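Local coordinates for protein tyrosinase (Aspergillus oryzae, PDB 6JU8) that probably oxidises L-tyrosine and L-dopa to L-dopaquinone with molecular oxygen at a dinuclear copper centre, this chain being the catalytic part of a longer melanin-forming enzyme, at residues S236-Y240 and Y368-F372; Y114-Y119 and A142-L147; F200-M206 and F231-T237; E300-T304 and W325-A330. The protein carries 1 engineered substitution. The contacts are given in a common frame with arbitrary orientation. Residues are numbered along the deposited sequence.

Interaction 1. Residues S236-Y240 and Y368-F372; sequences STTKY and YDPIF
T237, D369 and K239 carry this buried contact. Residues 236-239 run extended without forming a regular strand, while 368-371 lead into a helix; from T237 to K239 the chain makes 42° with the direction from Y368 to I371, and T237 and D369 have the nearest CA atoms, 5.9 Å apart. T237, in the p rotamer, lays CG2 against Y368 CB (3.6 Å), and its OG1 receives the backbone NH of F200. The t rotamer of D369 brings its carboxylate to K239, stretched until a final p turn: K239 NZ forms a salt bridge with D369 OD2 at 2.9 Å and a weak hydrogen bond to D369 OD1 at 3.4 Å. Water 1 links T237 OG1 (2.7 Å), and water 2 T238 O (2.8 Å), to D369 OD2; water 3 joins K239 NZ (2.8 Å) to D369 OD1 (2.7 Å). D369 OD1 also accepts from I371 N at 2.9 Å, an Asx turn, so the same carboxylate caps the turn that leads into the helix and pairs with K239. K239 NZ also bonds Q256. Helix 371-389, which follows this turn, carries the copper ligand H376, and Y368 packs on helix 64-69.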
# COMPACT_ATOMS: atom_id res chain seq x y z
N SER A 236 -6.49 6.20 8.98
CA SER A 236 -6.93 5.90 7.62
C SER A 236 -7.64 4.55 7.57
O SER A 236 -7.28 3.62 8.29
CB SER A 236 -5.71 5.85 6.70
OG SER A 236 -6.10 5.55 5.37
N THR A 237 -8.57 4.43 6.65
CA THR A 237 -9.06 3.11 6.28
C THR A 237 -7.93 2.29 5.64
O THR A 237 -6.98 2.88 5.10
CB THR A 237 -10.25 3.22 5.30
OG1 THR A 237 -9.85 3.94 4.11
CG2 THR A 237 -11.41 3.97 5.92
N THR A 238 -8.02 0.98 5.78
CA THR A 238 -7.02 0.07 5.24
C THR A 238 -7.68 -1.14 4.63
O THR A 238 -8.76 -1.55 5.05
CB THR A 238 -5.99 -0.31 6.32
OG1 THR A 238 -4.97 -1.17 5.77
CG2 THR A 238 -6.61 -1.06 7.49
N LYS A 239 -7.03 -1.72 3.63
CA LYS A 239 -7.34 -3.05 3.10
C LYS A 239 -6.22 -3.97 3.54
O LYS A 239 -5.07 -3.73 3.09
CB LYS A 239 -7.49 -3.04 1.57
CG LYS A 239 -8.54 -2.05 1.05
CD LYS A 239 -8.31 -1.83 -0.46
CE LYS A 239 -9.36 -0.92 -1.09
NZ LYS A 239 -9.39 0.40 -0.41
N TYR A 240 -6.46 -4.93 4.42
CA TYR A 240 -5.54 -5.94 4.90
C TYR A 240 -4.45 -5.43 5.83
O TYR A 240 -3.63 -6.25 6.28
CB TYR A 240 -4.87 -6.72 3.74
CG TYR A 240 -5.81 -7.69 3.07
CD1 TYR A 240 -6.71 -7.25 2.10
CD2 TYR A 240 -5.80 -9.07 3.37
CE1 TYR A 240 -7.58 -8.11 1.45
CE2 TYR A 240 -6.68 -9.92 2.74
CZ TYR A 240 -7.57 -9.45 1.78
OH TYR A 240 -8.43 -10.36 1.19
N TYR A 368 -16.65 3.38 5.63
CA TYR A 368 -15.61 4.41 5.58
C TYR A 368 -14.72 4.22 4.37
O TYR A 368 -14.13 5.18 3.86
CB TYR A 368 -14.80 4.49 6.91
CG TYR A 368 -15.73 5.00 7.97
CD1 TYR A 368 -16.08 6.34 8.05
CD2 TYR A 368 -16.32 4.13 8.88
CE1 TYR A 368 -16.96 6.79 9.02
CE2 TYR A 368 -17.22 4.58 9.83
CZ TYR A 368 -17.54 5.91 9.92
OH TYR A 368 -18.44 6.38 10.84
N ASP A 369 -14.58 2.98 3.88
CA ASP A 369 -13.70 2.77 2.73
C ASP A 369 -14.44 3.20 1.47
O ASP A 369 -15.54 2.66 1.23
CB ASP A 369 -13.30 1.30 2.63
CG ASP A 369 -12.23 1.07 1.56
OD1 ASP A 369 -12.36 1.71 0.48
OD2 ASP A 369 -11.32 0.24 1.80
N PRO A 370 -13.93 4.13 0.67
CA PRO A 370 -14.69 4.59 -0.50
C PRO A 370 -15.11 3.50 -1.47
O PRO A 370 -16.08 3.70 -2.23
CB PRO A 370 -13.70 5.58 -1.17
CG PRO A 370 -12.93 6.13 0.01
CD PRO A 370 -12.67 4.92 0.89
N ILE A 371 -14.42 2.35 -1.53
CA ILE A 371 -14.89 1.28 -2.40
C ILE A 371 -16.24 0.70 -1.95
O ILE A 371 -16.94 0.08 -2.75
CB ILE A 371 -13.86 0.14 -2.54
CG1 ILE A 371 -14.12 -0.65 -3.82
CG2 ILE A 371 -13.80 -0.72 -1.29
CD1 ILE A 371 -13.11 -1.75 -4.09
N PHE A 372 -16.61 0.87 -0.68
CA PHE A 372 -17.90 0.41 -0.17
C PHE A 372 -19.02 0.77 -1.14
O PHE A 372 -19.89 -0.04 -1.48
CB PHE A 372 -18.18 1.06 1.20
CG PHE A 372 -19.55 0.76 1.74
CD1 PHE A 372 -20.63 1.58 1.40
CD2 PHE A 372 -19.76 -0.33 2.57
CE1 PHE A 372 -21.90 1.29 1.89
CE2 PHE A 372 -21.00 -0.62 3.08
CZ PHE A 372 -22.06 0.21 2.73
O HOH W 1 -9.10 1.69 2.85
O HOH W 2 -11.14 -1.91 3.54
O HOH W 3 -10.98 2.24 -1.81

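Interaction 2. Residues Y114-Y119 and A142-L147; sequences YEQVIY and AKQWRL
W145 and I118 meet at the apolar centre, I118 CG2 lying 3.5 Å from W145 CH2. I118 points from its helix toward the other segment with chi1 m, and the t rotamer of W145 sends the indole back to the helix, where W145 CZ3 stands 3.7 Å from E115 O, with that oxygen near the ring plane at the edge. L147, also directed at the helix, places CD1 4.3 Å from I118 CD1 and 4.0 Å from Y114 CE2. At the other end Y119, chi1 t, brings CE1 within 4.4 Å of A142 CB, while A142 O lies at the ring edge, 3.4 Å from Y119 CD1. The pairing of CA atoms runs in reverse: E115 faces L147 (5.7 Å) and Y119 faces A142 (6.7 Å). The chain turns back after helix 103-129: helix 135-144 ends at Q144, and W145-L147 continue extended along helix 103-129, a core helix of the tyrosinase dicopper site that bears the ligand H107. Helix 41-55 adds to the apolar layer, touching Y114, I118 and W145, and the Y114 ring stacks on W373. Toward the polar edge, the extended E115 side chain accepts the backbone hydrogen bond of L147, L147 N to E115 OE1 2.8 Å at 171°, and the same oxygen forms a salt bridge with R23. R146 folds back, its NH1 donating to K143 O (2.9 Å) and W145 O (2.7 Å).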
# COMPACT_ATOMS: atom_id res chain seq x y z
N TYR A 114 -25.83 8.88 -1.45
CA TYR A 114 -24.43 9.23 -1.70
C TYR A 114 -24.29 9.89 -3.06
O TYR A 114 -23.64 10.93 -3.19
CB TYR A 114 -23.60 7.96 -1.66
CG TYR A 114 -22.10 8.03 -1.71
CD1 TYR A 114 -21.35 8.62 -0.72
CD2 TYR A 114 -21.43 7.42 -2.77
CE1 TYR A 114 -19.96 8.66 -0.77
CE2 TYR A 114 -20.05 7.42 -2.82
CZ TYR A 114 -19.32 8.04 -1.82
OH TYR A 114 -17.95 8.02 -1.88
N GLU A 115 -24.90 9.26 -4.06
CA GLU A 115 -24.87 9.82 -5.42
C GLU A 115 -25.44 11.23 -5.47
O GLU A 115 -24.89 12.11 -6.16
CB GLU A 115 -25.65 8.89 -6.34
CG GLU A 115 -25.76 9.32 -7.79
CD GLU A 115 -26.54 8.28 -8.59
OE1 GLU A 115 -25.93 7.58 -9.41
OE2 GLU A 115 -27.76 8.15 -8.35
N GLN A 116 -26.55 11.44 -4.75
CA GLN A 116 -27.20 12.74 -4.81
C GLN A 116 -26.33 13.80 -4.14
O GLN A 116 -26.21 14.92 -4.63
CB GLN A 116 -28.57 12.66 -4.11
CG GLN A 116 -29.35 13.98 -4.16
CD GLN A 116 -30.69 13.87 -3.47
OE1 GLN A 116 -31.34 12.83 -3.52
NE2 GLN A 116 -31.12 14.92 -2.78
N VAL A 117 -25.76 13.47 -2.98
CA VAL A 117 -24.89 14.41 -2.27
C VAL A 117 -23.70 14.79 -3.13
O VAL A 117 -23.28 15.95 -3.20
CB VAL A 117 -24.44 13.82 -0.92
CG1 VAL A 117 -23.34 14.66 -0.29
CG2 VAL A 117 -25.67 13.72 -0.00
N ILE A 118 -23.10 13.78 -3.79
CA ILE A 118 -22.00 14.07 -4.71
C ILE A 118 -22.39 14.99 -5.85
O ILE A 118 -21.69 15.99 -6.11
CB ILE A 118 -21.41 12.74 -5.25
CG1 ILE A 118 -20.72 11.95 -4.13
CG2 ILE A 118 -20.44 13.05 -6.39
CD1 ILE A 118 -20.45 10.51 -4.52
N TYR A 119 -23.51 14.73 -6.51
CA TYR A 119 -24.01 15.58 -7.57
C TYR A 119 -24.20 17.00 -7.08
O TYR A 119 -23.81 17.96 -7.74
CB TYR A 119 -25.34 15.02 -8.08
CG TYR A 119 -26.11 15.93 -9.01
CD1 TYR A 119 -25.78 16.02 -10.37
CD2 TYR A 119 -27.19 16.69 -8.54
CE1 TYR A 119 -26.51 16.86 -11.23
CE2 TYR A 119 -27.90 17.51 -9.40
CZ TYR A 119 -27.55 17.59 -10.73
OH TYR A 119 -28.29 18.42 -11.55
N ALA A 142 -22.06 17.05 -15.35
CA ALA A 142 -22.60 16.69 -14.04
C ALA A 142 -23.97 16.04 -14.11
O ALA A 142 -24.30 15.14 -13.33
CB ALA A 142 -22.72 17.94 -13.16
N LYS A 143 -24.81 16.53 -15.01
CA LYS A 143 -26.17 16.01 -15.15
C LYS A 143 -26.19 14.63 -15.78
O LYS A 143 -27.14 13.86 -15.59
CB LYS A 143 -27.00 16.99 -15.99
CG LYS A 143 -27.33 18.27 -15.21
CD LYS A 143 -28.06 19.26 -16.12
CE LYS A 143 -28.25 20.58 -15.39
NZ LYS A 143 -28.98 21.55 -16.26
N GLN A 144 -25.14 14.30 -16.52
CA GLN A 144 -25.04 12.97 -17.12
C GLN A 144 -24.39 11.99 -16.15
O GLN A 144 -24.60 10.78 -16.22
CB GLN A 144 -24.25 13.01 -18.41
CG GLN A 144 -25.05 13.14 -19.69
CD GLN A 144 -26.14 12.09 -19.83
OE1 GLN A 144 -25.93 10.87 -19.88
NE2 GLN A 144 -27.36 12.58 -19.90
N TRP A 145 -23.54 12.47 -15.26
CA TRP A 145 -22.80 11.63 -14.34
C TRP A 145 -23.72 10.85 -13.40
O TRP A 145 -24.68 11.40 -12.88
CB TRP A 145 -21.84 12.45 -13.48
CG TRP A 145 -21.09 11.62 -12.49
CD1 TRP A 145 -19.90 10.97 -12.72
CD2 TRP A 145 -21.46 11.37 -11.13
NE1 TRP A 145 -19.53 10.33 -11.55
CE2 TRP A 145 -20.46 10.55 -10.58
CE3 TRP A 145 -22.55 11.76 -10.33
CZ2 TRP A 145 -20.52 10.12 -9.25
CZ3 TRP A 145 -22.61 11.33 -9.02
CH2 TRP A 145 -21.60 10.51 -8.50
N ARG A 146 -23.36 9.59 -13.17
CA ARG A 146 -24.03 8.80 -12.14
C ARG A 146 -22.94 8.02 -11.41
O ARG A 146 -21.82 7.87 -11.93
CB ARG A 146 -25.07 7.85 -12.75
CG ARG A 146 -26.28 8.58 -13.35
CD ARG A 146 -27.07 9.27 -12.25
NE ARG A 146 -28.32 9.91 -12.66
CZ ARG A 146 -28.43 11.11 -13.22
NH1 ARG A 146 -27.33 11.82 -13.48
NH2 ARG A 146 -29.62 11.60 -13.52
N LEU A 147 -23.25 7.52 -10.23
CA LEU A 147 -22.19 6.84 -9.47
C LEU A 147 -21.77 5.58 -10.22
O LEU A 147 -22.59 4.70 -10.47
CB LEU A 147 -22.72 6.45 -8.08
CG LEU A 147 -21.69 5.77 -7.17
CD1 LEU A 147 -20.62 6.78 -6.71
CD2 LEU A 147 -22.36 5.11 -5.97

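Interaction 3. Residues F200-M206 and F231-T237; sequences FQMQTLM and FDKCQST
Two irregular loops, one after strand 190-194 and the other after strand 225-229, meet here in a partly buried contact made by main-chain hydrogen bonds and the side chain of Q235. They run antiparallel at first, F200 beside T237 (CA atoms 5.6 Å apart) and Q201 beside S236 (4.0 Å). T237 N donates to F200 O at 2.8 Å, M202 N to Q235 O at 3.0 Å, and F200 N to T237 OG1 at 3.0 Å. Q201 and S236 thus form a single isolated beta bridge as a non-hydrogen-bonded pair, with a CA-H...O contact from Q201 CA to Q235 O (3.2 Å). Past M202 the first loop curls round Q235. The t,t side chain of Q235 reaches across to give NE2 to M202 O (2.8 Å), and M206 N closes the curl on C234 O (2.8 Å). The M206 side chain runs along Q235, bringing CE to 3.4 Å from Q235 O, while L205 CD2 lies 3.6 Å from K233 O, at the end of the 3-10 segment 231-233. The ring of F200 meets Y64, and that of F231 meets H359.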
# COMPACT_ATOMS: atom_id res chain seq x y z
N PHE A 200 -10.05 6.68 2.94
CA PHE A 200 -10.58 7.83 3.67
C PHE A 200 -9.83 7.91 5.00
O PHE A 200 -9.64 6.88 5.67
CB PHE A 200 -12.09 7.70 3.89
CG PHE A 200 -12.63 8.79 4.81
CD1 PHE A 200 -12.69 10.10 4.37
CD2 PHE A 200 -13.07 8.48 6.08
CE1 PHE A 200 -13.17 11.10 5.20
CE2 PHE A 200 -13.56 9.47 6.94
CZ PHE A 200 -13.63 10.77 6.47
N GLN A 201 -9.43 9.13 5.37
CA GLN A 201 -8.83 9.28 6.69
C GLN A 201 -9.37 10.53 7.37
O GLN A 201 -9.80 11.48 6.70
CB GLN A 201 -7.30 9.32 6.63
CG GLN A 201 -6.73 10.57 5.96
CD GLN A 201 -5.21 10.60 6.03
OE1 GLN A 201 -4.61 9.92 6.87
NE2 GLN A 201 -4.59 11.34 5.13
N MET A 202 -9.33 10.46 8.70
CA MET A 202 -9.59 11.67 9.48
C MET A 202 -8.27 12.34 9.79
O MET A 202 -7.19 11.97 9.32
CB MET A 202 -10.38 11.29 10.75
CG MET A 202 -11.80 10.76 10.46
SD MET A 202 -12.85 12.01 9.67
CE MET A 202 -13.52 12.81 11.14
N GLN A 203 -8.30 13.40 10.58
CA GLN A 203 -7.08 14.16 10.91
C GLN A 203 -6.48 13.71 12.24
O GLN A 203 -5.47 14.25 12.72
CB GLN A 203 -7.42 15.65 10.97
CG GLN A 203 -7.79 16.27 9.63
CD GLN A 203 -8.33 17.68 9.80
OE1 GLN A 203 -9.56 17.88 9.80
NE2 GLN A 203 -7.46 18.67 9.94
N THR A 204 -7.11 12.70 12.86
CA THR A 204 -6.61 12.10 14.09
C THR A 204 -6.97 10.62 14.05
O THR A 204 -7.68 10.18 13.14
CB THR A 204 -7.21 12.77 15.33
OG1 THR A 204 -6.69 12.27 16.57
CG2 THR A 204 -8.71 12.58 15.37
N LEU A 205 -6.52 9.84 15.02
CA LEU A 205 -6.99 8.46 15.12
C LEU A 205 -8.49 8.46 15.34
O LEU A 205 -9.01 9.26 16.12
CB LEU A 205 -6.28 7.72 16.25
CG LEU A 205 -4.75 7.66 16.19
CD1 LEU A 205 -4.24 6.79 17.34
CD2 LEU A 205 -4.22 7.18 14.86
N MET A 206 -9.18 7.56 14.64
CA MET A 206 -10.64 7.63 14.69
C MET A 206 -11.20 7.32 16.08
O MET A 206 -12.33 7.74 16.39
CB MET A 206 -11.28 6.72 13.65
CG MET A 206 -10.95 7.15 12.23
SD MET A 206 -12.05 6.30 11.06
CE MET A 206 -11.06 6.45 9.57
N PHE A 231 -9.84 -0.73 15.10
CA PHE A 231 -10.25 0.39 14.25
C PHE A 231 -10.17 1.71 15.01
O PHE A 231 -10.06 2.74 14.35
CB PHE A 231 -11.64 0.14 13.69
CG PHE A 231 -11.66 -1.02 12.72
CD1 PHE A 231 -10.89 -1.02 11.57
CD2 PHE A 231 -12.45 -2.13 12.98
CE1 PHE A 231 -10.93 -2.07 10.68
CE2 PHE A 231 -12.52 -3.17 12.07
CZ PHE A 231 -11.79 -3.14 10.89
N ASP A 232 -10.19 1.70 16.34
CA ASP A 232 -9.95 2.91 17.10
C ASP A 232 -8.54 3.47 16.91
O ASP A 232 -8.32 4.67 17.14
CB ASP A 232 -10.21 2.64 18.60
CG ASP A 232 -9.46 1.47 19.19
OD1 ASP A 232 -9.21 0.46 18.50
OD2 ASP A 232 -9.07 1.54 20.39
N LYS A 233 -7.60 2.63 16.48
CA LYS A 233 -6.19 3.00 16.33
C LYS A 233 -5.84 3.38 14.91
O LYS A 233 -4.68 3.66 14.59
CB LYS A 233 -5.28 1.85 16.78
CG LYS A 233 -5.50 1.40 18.21
CD LYS A 233 -5.30 2.51 19.21
CE LYS A 233 -5.44 2.00 20.65
NZ LYS A 233 -5.17 3.13 21.59
N CYS A 234 -6.85 3.40 14.02
CA CYS A 234 -6.65 3.81 12.65
C CYS A 234 -6.97 5.28 12.43
O CYS A 234 -8.03 5.76 12.86
CB CYS A 234 -7.57 3.03 11.71
SG CYS A 234 -7.36 1.25 11.82
N GLN A 235 -6.08 5.97 11.72
CA GLN A 235 -6.42 7.28 11.16
C GLN A 235 -7.03 7.12 9.76
O GLN A 235 -7.99 7.84 9.43
CB GLN A 235 -5.18 8.19 11.10
CG GLN A 235 -5.49 9.56 10.55
CD GLN A 235 -4.34 10.55 10.72
OE1 GLN A 235 -3.41 10.39 11.50
NE2 GLN A 235 -4.49 11.65 10.00
N SER A 236 -6.49 6.20 8.98
CA SER A 236 -6.93 5.90 7.62
C SER A 236 -7.64 4.55 7.57
O SER A 236 -7.28 3.62 8.29
CB SER A 236 -5.71 5.85 6.70
OG SER A 236 -6.10 5.55 5.37
N THR A 237 -8.57 4.43 6.65
CA THR A 237 -9.06 3.11 6.28
C THR A 237 -7.93 2.29 5.64
O THR A 237 -6.98 2.88 5.10
CB THR A 237 -10.25 3.22 5.30
OG1 THR A 237 -9.85 3.94 4.11
CG2 THR A 237 -11.41 3.97 5.92

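Interaction 4. Residues E300-T304 and W325-A330; sequences EFSST and WMNLEA
Residues 300-302 end helix 298-302, with S303 the first to leave helical geometry, and M326 and N327 lead extended into helix 328-340. The register is parallel, F301 opposite N327 (CA atoms 4.9 Å apart), S302 opposite L328 (5.6 Å) and S303 opposite E329 (5.1 Å). L328 N donates to F301 O at 2.9 Å. N327, chi1 p, is the N-cap, its OD1 accepting from A330 N at 2.8 Å. L328 CB sits over the F301 ring, 4.2 Å from its centroid, in a CH-pi contact, and that ring also stacks with W386. E300 O lies at the W325 ring edge, 3.5 Å from CH2. E329 OE1 receives S303 OG (2.9 Å) and T304 N (3.0 Å); its OE2 accepts from N99 N and, weakly, from water 4 (3.2 Å), which also donates to T304 OG1 (2.7 Å), a hydroxyl hydrogen-bonded to N99 OD1. E329 lies next to the copper ligands H98 and H332, at the entry of a ligand-bearing helix of the type-3 dicopper site.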
# COMPACT_ATOMS: atom_id res chain seq x y z
N GLU A 300 -35.49 -15.66 -1.01
CA GLU A 300 -34.32 -16.50 -1.22
C GLU A 300 -33.19 -15.74 -1.91
O GLU A 300 -32.01 -16.01 -1.65
CB GLU A 300 -34.64 -17.72 -2.09
CG GLU A 300 -35.72 -18.63 -1.59
CD GLU A 300 -36.00 -19.69 -2.66
OE1 GLU A 300 -35.68 -20.85 -2.40
OE2 GLU A 300 -36.56 -19.37 -3.73
N PHE A 301 -33.55 -14.85 -2.84
CA PHE A 301 -32.55 -14.07 -3.58
C PHE A 301 -31.89 -13.04 -2.67
O PHE A 301 -30.68 -12.83 -2.73
CB PHE A 301 -33.25 -13.35 -4.74
CG PHE A 301 -32.43 -12.25 -5.35
CD1 PHE A 301 -31.40 -12.55 -6.23
CD2 PHE A 301 -32.67 -10.92 -5.01
CE1 PHE A 301 -30.57 -11.56 -6.75
CE2 PHE A 301 -31.88 -9.93 -5.56
CZ PHE A 301 -30.84 -10.24 -6.42
N SER A 302 -32.70 -12.37 -1.86
CA SER A 302 -32.30 -11.11 -1.26
C SER A 302 -31.45 -11.22 -0.00
O SER A 302 -30.75 -10.24 0.32
CB SER A 302 -33.56 -10.27 -0.87
OG SER A 302 -34.35 -10.97 0.08
N SER A 303 -31.53 -12.31 0.75
CA SER A 303 -30.98 -12.26 2.11
C SER A 303 -30.51 -13.60 2.62
O SER A 303 -31.10 -14.65 2.32
CB SER A 303 -32.05 -11.70 3.07
OG SER A 303 -31.56 -11.56 4.40
N THR A 304 -29.51 -13.52 3.51
CA THR A 304 -29.11 -14.66 4.33
C THR A 304 -30.20 -15.10 5.28
O THR A 304 -30.14 -16.21 5.83
CB THR A 304 -27.83 -14.32 5.13
OG1 THR A 304 -28.01 -13.08 5.81
CG2 THR A 304 -26.64 -14.16 4.18
N TRP A 325 -26.25 -22.69 -5.49
CA TRP A 325 -26.23 -21.24 -5.74
C TRP A 325 -26.21 -20.54 -4.39
O TRP A 325 -26.60 -21.12 -3.37
CB TRP A 325 -27.42 -20.77 -6.60
CG TRP A 325 -28.75 -21.01 -5.96
CD1 TRP A 325 -29.51 -22.15 -6.07
CD2 TRP A 325 -29.48 -20.12 -5.11
NE1 TRP A 325 -30.67 -22.02 -5.35
CE2 TRP A 325 -30.67 -20.79 -4.74
CE3 TRP A 325 -29.26 -18.84 -4.60
CZ2 TRP A 325 -31.64 -20.22 -3.90
CZ3 TRP A 325 -30.22 -18.28 -3.77
CH2 TRP A 325 -31.40 -18.97 -3.43
N MET A 326 -25.81 -19.28 -4.41
CA MET A 326 -25.67 -18.47 -3.20
C MET A 326 -26.44 -17.16 -3.37
O MET A 326 -26.37 -16.56 -4.44
CB MET A 326 -24.19 -18.19 -2.96
CG MET A 326 -23.89 -17.34 -1.74
SD MET A 326 -22.12 -17.21 -1.46
CE MET A 326 -21.70 -18.87 -0.95
N ASN A 327 -27.17 -16.72 -2.35
CA ASN A 327 -27.97 -15.50 -2.45
C ASN A 327 -27.11 -14.23 -2.57
O ASN A 327 -25.91 -14.22 -2.30
CB ASN A 327 -28.93 -15.43 -1.26
CG ASN A 327 -28.24 -15.20 0.05
OD1 ASN A 327 -27.79 -14.10 0.33
ND2 ASN A 327 -28.13 -16.24 0.88
N LEU A 328 -27.76 -13.13 -2.96
CA LEU A 328 -27.09 -11.86 -3.18
C LEU A 328 -26.32 -11.36 -1.96
O LEU A 328 -25.17 -10.91 -2.03
CB LEU A 328 -28.15 -10.80 -3.52
CG LEU A 328 -27.63 -9.37 -3.70
CD1 LEU A 328 -26.95 -9.25 -5.07
CD2 LEU A 328 -28.77 -8.38 -3.57
N GLU A 329 -26.96 -11.45 -0.78
CA GLU A 329 -26.33 -10.89 0.42
C GLU A 329 -25.10 -11.72 0.79
O GLU A 329 -24.07 -11.13 1.17
CB GLU A 329 -27.33 -10.88 1.57
CG GLU A 329 -26.80 -10.17 2.80
CD GLU A 329 -27.82 -10.00 3.90
OE1 GLU A 329 -28.92 -10.59 3.88
OE2 GLU A 329 -27.48 -9.26 4.85
N ALA A 330 -25.18 -13.04 0.69
CA ALA A 330 -24.06 -13.92 1.00
C ALA A 330 -22.89 -13.65 0.07
O ALA A 330 -21.72 -13.62 0.48
CB ALA A 330 -24.53 -15.38 0.92
O HOH W 4 -25.78 -11.57 6.22

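Interaction 2 closes first along the chain, a local, mostly helical excursion of 22 residues that returns to helix 103-129. Interaction 3 follows in series, joining the two loops that flank strands 218-222 and 225-229. Interaction 1 opens on S236 and T237, the residues where interaction 3 ends, and spans the long excursion to the start of helix 371-389; the two contacts touch where F200 packs on Y368 and P370. Nested inside that excursion, interaction 4 closes the connection between helices 298-302 and 328-340, about 32 Å from interaction 3, centre to centre, across the chain's centre. Interactions 1 and 3 thus tie loops 200-206 and 231-240 to the turn before helix 371-389, while 2 and 4 pack ends of helices.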